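Local coordinates for protein cellobiose 2-epimerase (Ruminococcus albus, PDB 3VW5) that catalyses the reversible epimerization of cellobiose to 4-O-beta-D-glucosyl-D-mannose, acting on an unmodified sugar within an (alpha/alpha)6 barrel, at residues Y152-D157 and V163-L168; L168-L173 and K225-T230. The protein carries 2 engineered substitutions. All coordinates share one frame; numbering follows the deposited sequence.

Overall arrangement
Both contacts engage the long loop between strands 151-156 and 177-178, and both lie about 18 Å from the centre of the chain, on the same side of it; the centres of contact 1 and contact 2 are about 11 Å apart. Contact 1 folds residues 163-168 of the loop back onto the strand that leads into it, and most of its touching residues are buried. Contact 2 carries residues 168-173 to strand 223-228 and is partly buried. Chemistry follows position: contact 1 has two hydrogen bonds, one between polar side chains, whereas contact 2 rests on the ring of Phe-227. Leu-168 belongs to both, giving its side chain to the first and its carbonyl to the second.

Contact 1. Residues Y152-D157 and V163-L168; sequences YREAFD and VDNEAL
Glu-154 reaches across to Asn-165 with almost its whole length. Its CB and CG pass close to the amide nitrogen of Asn-165, and the extended chain brings OE2 round to accept a hydrogen bond from it, 2.8 Å from Asn-165 ND2 to Glu-154 OE2. With chi1 at -50°, CG sits anti to the carbonyl carbon, and from there the straight chain carries the carboxylate across to the amide, the two side chains crossing obliquely. The donor stays practically in the plane of the Asn-165 amide but meets OE2 from above the carboxylate plane, 45° out of it, and the two flat groups are turned 64° apart. OE2 also has a methyl group beside it, Leu-168 CD1, while OE1 accepts from the backbone N of Thr-178.

Strand 151-156 lies in an antiparallel sheet between strands 102-108 and 147-148 of this (alpha/alpha)6 barrel protein, and the pairing joins it to the loop that follows. Asparagine suits the turn: it is the centre of an inverse gamma turn, and its amide can donate and accept at once. ND2 serves Glu-154 and the carbonyl of Asp-176, OD1 receives His-108 NE2, and the amide's rotation is thereby fixed within a buried setting.

Further along, Ala-155, with only a methyl group, lets the loop backbone come close, its CB 3.9 Å from Asn-165 CA. Its carbonyl takes a bond from the loop, Val-163 N to Ala-155 O at 3.2 Å. Beta-branched Val-163 then lays CG2 over the backbone between Phe-156 and Asp-157, 3.6 Å from Asp-157 N. The carboxylate of Asp-157 is engaged by Arg-161 in a salt bridge.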
loop_
_atom_site.group_PDB
_atom_site.type_symbol
_atom_site.label_atom_id
_atom_site.label_comp_id
_atom_site.label_asym_id
_atom_site.label_seq_id
_atom_site.Cartn_x
_atom_site.Cartn_y
_atom_site.Cartn_z
ATOM N N TYR A 152 -13.940 8.211 9.803
ATOM C CA TYR A 152 -13.006 9.133 9.182
ATOM C C TYR A 152 -13.537 9.711 7.875
ATOM O O TYR A 152 -14.129 8.994 7.067
ATOM C CB TYR A 152 -11.668 8.422 8.924
ATOM C CG TYR A 152 -10.987 7.945 10.184
ATOM C CD1 TYR A 152 -10.138 8.792 10.901
ATOM C CD2 TYR A 152 -11.203 6.661 10.675
ATOM C CE1 TYR A 152 -9.523 8.371 12.070
ATOM C CE2 TYR A 152 -10.582 6.228 11.850
ATOM C CZ TYR A 152 -9.748 7.094 12.536
ATOM O OH TYR A 152 -9.125 6.692 13.687
ATOM N N ARG A 153 -13.319 11.010 7.669
ATOM C CA ARG A 153 -13.520 11.638 6.364
ATOM C C ARG A 153 -12.185 11.750 5.641
ATOM O O ARG A 153 -11.140 11.782 6.276
ATOM C CB ARG A 153 -14.162 13.007 6.530
ATOM C CG ARG A 153 -15.602 12.913 6.928
ATOM C CD ARG A 153 -16.241 14.267 6.945
ATOM N NE ARG A 153 -17.642 14.174 7.341
ATOM C CZ ARG A 153 -18.466 15.215 7.405
ATOM N NH1 ARG A 153 -18.025 16.433 7.089
ATOM N NH2 ARG A 153 -19.728 15.039 7.778
ATOM N N GLU A 154 -12.211 11.838 4.317
ATOM C CA GLU A 154 -11.005 11.554 3.533
ATOM C C GLU A 154 -10.267 12.702 2.830
ATOM O O GLU A 154 -9.045 12.659 2.719
ATOM C CB GLU A 154 -11.307 10.428 2.547
ATOM C CG GLU A 154 -11.948 9.251 3.256
ATOM C CD GLU A 154 -11.860 7.968 2.475
ATOM O OE1 GLU A 154 -12.297 6.923 3.020
ATOM O OE2 GLU A 154 -11.356 7.998 1.323
ATOM N N ALA A 155 -10.977 13.722 2.367
ATOM C CA ALA A 155 -10.330 14.750 1.562
ATOM C C ALA A 155 -10.636 16.167 2.026
ATOM O O ALA A 155 -11.788 16.527 2.220
ATOM C CB ALA A 155 -10.692 14.580 0.078
ATOM N N PHE A 156 -9.587 16.967 2.182
ATOM C CA PHE A 156 -9.699 18.328 2.688
ATOM C C PHE A 156 -8.703 19.192 1.951
ATOM O O PHE A 156 -7.765 18.673 1.332
ATOM C CB PHE A 156 -9.360 18.379 4.179
ATOM C CG PHE A 156 -10.019 17.311 4.973
ATOM C CD1 PHE A 156 -11.252 17.536 5.567
ATOM C CD2 PHE A 156 -9.428 16.058 5.099
ATOM C CE1 PHE A 156 -11.877 16.530 6.292
ATOM C CE2 PHE A 156 -10.059 15.053 5.804
ATOM C CZ PHE A 156 -11.279 15.290 6.408
ATOM N N ASP A 157 -8.908 20.505 2.018
ATOM C CA ASP A 157 -7.876 21.444 1.603
ATOM C C ASP A 157 -6.877 21.611 2.738
ATOM O O ASP A 157 -7.069 21.055 3.824
ATOM C CB ASP A 157 -8.450 22.791 1.123
ATOM C CG ASP A 157 -9.129 23.597 2.228
ATOM O OD1 ASP A 157 -8.995 23.276 3.435
ATOM O OD2 ASP A 157 -9.803 24.584 1.871
ATOM N N VAL A 163 -13.480 18.872 0.900
ATOM C CA VAL A 163 -13.608 18.886 -0.569
ATOM C C VAL A 163 -13.986 17.512 -1.148
ATOM O O VAL A 163 -14.078 16.522 -0.418
ATOM C CB VAL A 163 -12.307 19.328 -1.293
ATOM C CG1 VAL A 163 -12.671 19.967 -2.641
ATOM C CG2 VAL A 163 -11.495 20.283 -0.447
ATOM N N ASP A 164 -14.169 17.451 -2.467
ATOM C CA ASP A 164 -14.495 16.188 -3.154
ATOM C C ASP A 164 -13.361 15.166 -3.078
ATOM O O ASP A 164 -12.195 15.491 -3.311
ATOM C CB ASP A 164 -14.850 16.430 -4.626
ATOM C CG ASP A 164 -16.134 17.237 -4.799
ATOM O OD1 ASP A 164 -17.135 16.951 -4.099
ATOM O OD2 ASP A 164 -16.133 18.161 -5.640
ATOM N N ASN A 165 -13.715 13.927 -2.774
ATOM C CA ASN A 165 -12.745 12.850 -2.702
ATOM C C ASN A 165 -12.370 12.294 -4.096
ATOM O O ASN A 165 -12.549 11.102 -4.380
ATOM C CB ASN A 165 -13.293 11.750 -1.787
ATOM C CG ASN A 165 -12.218 10.795 -1.287
ATOM O OD1 ASN A 165 -11.132 10.687 -1.868
ATOM N ND2 ASN A 165 -12.527 10.082 -0.202
ATOM N N GLU A 166 -11.888 13.175 -4.971
ATOM C CA GLU A 166 -11.192 12.775 -6.191
ATOM C C GLU A 166 -9.895 12.140 -5.733
ATOM O O GLU A 166 -9.469 12.372 -4.601
ATOM C CB GLU A 166 -10.856 14.017 -7.023
ATOM C CG GLU A 166 -11.795 14.297 -8.193
ATOM C CD GLU A 166 -11.831 15.777 -8.592
ATOM O OE1 GLU A 166 -10.741 16.407 -8.716
ATOM O OE2 GLU A 166 -12.959 16.311 -8.778
ATOM N N ALA A 167 -9.260 11.346 -6.585
ATOM C CA ALA A 167 -7.948 10.773 -6.240
ATOM C C ALA A 167 -8.046 9.373 -5.648
ATOM O O ALA A 167 -7.155 8.541 -5.852
ATOM C CB ALA A 167 -7.158 11.685 -5.287
ATOM N N LEU A 168 -9.112 9.123 -4.892
ATOM C CA LEU A 168 -9.465 7.758 -4.510
ATOM C C LEU A 168 -10.680 7.249 -5.306
ATOM O O LEU A 168 -10.942 6.041 -5.336
ATOM C CB LEU A 168 -9.710 7.644 -2.996
ATOM C CG LEU A 168 -8.485 7.684 -2.065
ATOM C CD1 LEU A 168 -8.793 6.960 -0.735
ATOM C CD2 LEU A 168 -7.222 7.117 -2.725
#

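Contact 2. Residues L168-L173 and K225-T230; sequences LSENGL and KVFFDT
Phe-227 pushes its ring into the curve of loop 168-173 and meets it through two kinds of interaction. The polar one is at the ring's edge: the carbonyl oxygen Leu-168 O lies near the ring plane, 3.3 Å from Phe-227 CE1, with CZ almost as near. The ring hydrogens there carry a slight positive charge, so a carbonyl is a fitting neighbour. The aliphatic contacts come in obliquely. Leu-173 crosses the phenyl at about a right angle and places CD2 3.7 Å from Phe-227 CD2; Glu-170 contributes its CB, 3.8 Å from Phe-227 CE2, before its bent chain leads the carboxylate away from the ring, to where OE2 lies close to the like-charged Glu-291. Within the strand's own segment, Val-226 CG1 covers one face of the Phe-227 ring, standing over its centre.

Ile-238 of strand 238-240 touches Leu-173, Glu-170 and Phe-227 alike, so the loop, strand 223-228 and strand 238-240 meet at this ring in the (alpha/alpha)6 barrel protein. Without a hydrogen bond between these segments, the contact between them consists of van der Waals packing and one ring-edge approach to a carbonyl oxygen.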
loop_
_atom_site.group_PDB
_atom_site.type_symbol
_atom_site.label_atom_id
_atom_site.label_comp_id
_atom_site.label_asym_id
_atom_site.label_seq_id
_atom_site.Cartn_x
_atom_site.Cartn_y
_atom_site.Cartn_z
ATOM N N LEU A 168 -9.112 9.123 -4.892
ATOM C CA LEU A 168 -9.465 7.758 -4.510
ATOM C C LEU A 168 -10.680 7.249 -5.306
ATOM O O LEU A 168 -10.942 6.041 -5.336
ATOM C CB LEU A 168 -9.710 7.644 -2.996
ATOM C CG LEU A 168 -8.485 7.684 -2.065
ATOM C CD1 LEU A 168 -8.793 6.960 -0.735
ATOM C CD2 LEU A 168 -7.222 7.117 -2.725
ATOM N N SER A 169 -11.400 8.163 -5.956
ATOM C CA SER A 169 -12.548 7.780 -6.769
ATOM C C SER A 169 -12.103 6.997 -8.005
ATOM O O SER A 169 -10.964 7.143 -8.462
ATOM C CB SER A 169 -13.381 9.001 -7.172
ATOM O OG SER A 169 -13.269 9.270 -8.570
ATOM N N GLU A 170 -13.011 6.180 -8.543
ATOM C CA GLU A 170 -12.676 5.258 -9.629
ATOM C C GLU A 170 -13.355 5.629 -10.934
ATOM O O GLU A 170 -12.677 5.817 -11.956
ATOM C CB GLU A 170 -13.036 3.822 -9.256
ATOM C CG GLU A 170 -11.831 2.905 -9.130
ATOM C CD GLU A 170 -11.826 1.807 -10.181
ATOM O OE1 GLU A 170 -12.933 1.424 -10.663
ATOM O OE2 GLU A 170 -10.713 1.341 -10.546
ATOM N N ASN A 171 -14.687 5.724 -10.914
ATOM C CA ASN A 171 -15.396 6.233 -12.093
ATOM C C ASN A 171 -15.624 7.736 -11.965
ATOM O O ASN A 171 -14.663 8.520 -11.888
ATOM C CB ASN A 171 -16.725 5.500 -12.325
ATOM C CG ASN A 171 -16.524 4.050 -12.748
ATOM O OD1 ASN A 171 -15.456 3.671 -13.249
ATOM N ND2 ASN A 171 -17.554 3.230 -12.546
ATOM N N GLY A 172 -16.894 8.134 -11.942
ATOM C CA GLY A 172 -17.247 9.510 -11.635
ATOM C C GLY A 172 -17.699 9.648 -10.187
ATOM O O GLY A 172 -18.345 10.641 -9.808
ATOM N N LEU A 173 -17.324 8.650 -9.382
ATOM C CA LEU A 173 -17.933 8.382 -8.070
ATOM C C LEU A 173 -17.626 9.403 -6.961
ATOM O O LEU A 173 -18.534 10.017 -6.401
ATOM C CB LEU A 173 -17.576 6.952 -7.615
ATOM C CG LEU A 173 -18.605 5.838 -7.871
ATOM C CD1 LEU A 173 -19.412 6.135 -9.106
ATOM C CD2 LEU A 173 -17.935 4.460 -7.991
ATOM N N LYS A 225 -16.937 -4.039 0.413
ATOM C CA LYS A 225 -17.475 -2.887 -0.294
ATOM C C LYS A 225 -16.354 -1.856 -0.475
ATOM O O LYS A 225 -15.390 -1.835 0.300
ATOM C CB LYS A 225 -18.654 -2.296 0.466
ATOM C CG LYS A 225 -19.831 -3.236 0.606
ATOM C CD LYS A 225 -20.842 -2.678 1.599
ATOM C CE LYS A 225 -21.676 -3.780 2.242
ATOM N NZ LYS A 225 -20.905 -4.614 3.221
ATOM N N VAL A 226 -16.477 -0.992 -1.477
ATOM C CA VAL A 226 -15.375 -0.090 -1.820
ATOM C C VAL A 226 -15.660 1.381 -1.504
ATOM O O VAL A 226 -14.845 2.045 -0.877
ATOM C CB VAL A 226 -14.947 -0.242 -3.304
ATOM C CG1 VAL A 226 -13.805 0.703 -3.641
ATOM C CG2 VAL A 226 -14.566 -1.689 -3.609
ATOM N N PHE A 227 -16.807 1.883 -1.951
ATOM C CA PHE A 227 -17.156 3.305 -1.833
ATOM C C PHE A 227 -18.448 3.535 -1.037
ATOM O O PHE A 227 -19.415 2.770 -1.153
ATOM C CB PHE A 227 -17.278 3.960 -3.215
ATOM C CG PHE A 227 -16.008 3.936 -4.013
ATOM C CD1 PHE A 227 -14.893 4.658 -3.592
ATOM C CD2 PHE A 227 -15.918 3.204 -5.188
ATOM C CE1 PHE A 227 -13.713 4.649 -4.325
ATOM C CE2 PHE A 227 -14.741 3.190 -5.929
ATOM C CZ PHE A 227 -13.634 3.915 -5.495
ATOM N N PHE A 228 -18.452 4.596 -0.233
ATOM C CA PHE A 228 -19.599 4.913 0.612
ATOM C C PHE A 228 -19.896 6.404 0.632
ATOM O O PHE A 228 -19.032 7.227 0.342
ATOM C CB PHE A 228 -19.399 4.453 2.066
ATOM C CG PHE A 228 -18.792 3.096 2.206
ATOM C CD1 PHE A 228 -19.585 1.995 2.482
ATOM C CD2 PHE A 228 -17.409 2.923 2.092
ATOM C CE1 PHE A 228 -19.016 0.737 2.624
ATOM C CE2 PHE A 228 -16.840 1.688 2.221
ATOM C CZ PHE A 228 -17.638 0.588 2.495
ATOM N N ASP A 229 -21.129 6.736 1.003
ATOM C CA ASP A 229 -21.490 8.110 1.339
ATOM C C ASP A 229 -21.318 8.401 2.841
ATOM O O ASP A 229 -20.839 7.558 3.615
ATOM C CB ASP A 229 -22.921 8.430 0.897
ATOM C CG ASP A 229 -23.943 7.418 1.410
ATOM O OD1 ASP A 229 -23.708 6.771 2.463
ATOM O OD2 ASP A 229 -24.995 7.272 0.744
ATOM N N THR A 230 -21.731 9.600 3.241
ATOM C CA THR A 230 -21.501 10.069 4.597
ATOM C C THR A 230 -22.308 9.263 5.607
ATOM O O THR A 230 -22.112 9.397 6.806
ATOM C CB THR A 230 -21.784 11.567 4.716
ATOM O OG1 THR A 230 -22.893 11.893 3.878
ATOM C CG2 THR A 230 -20.586 12.372 4.228
#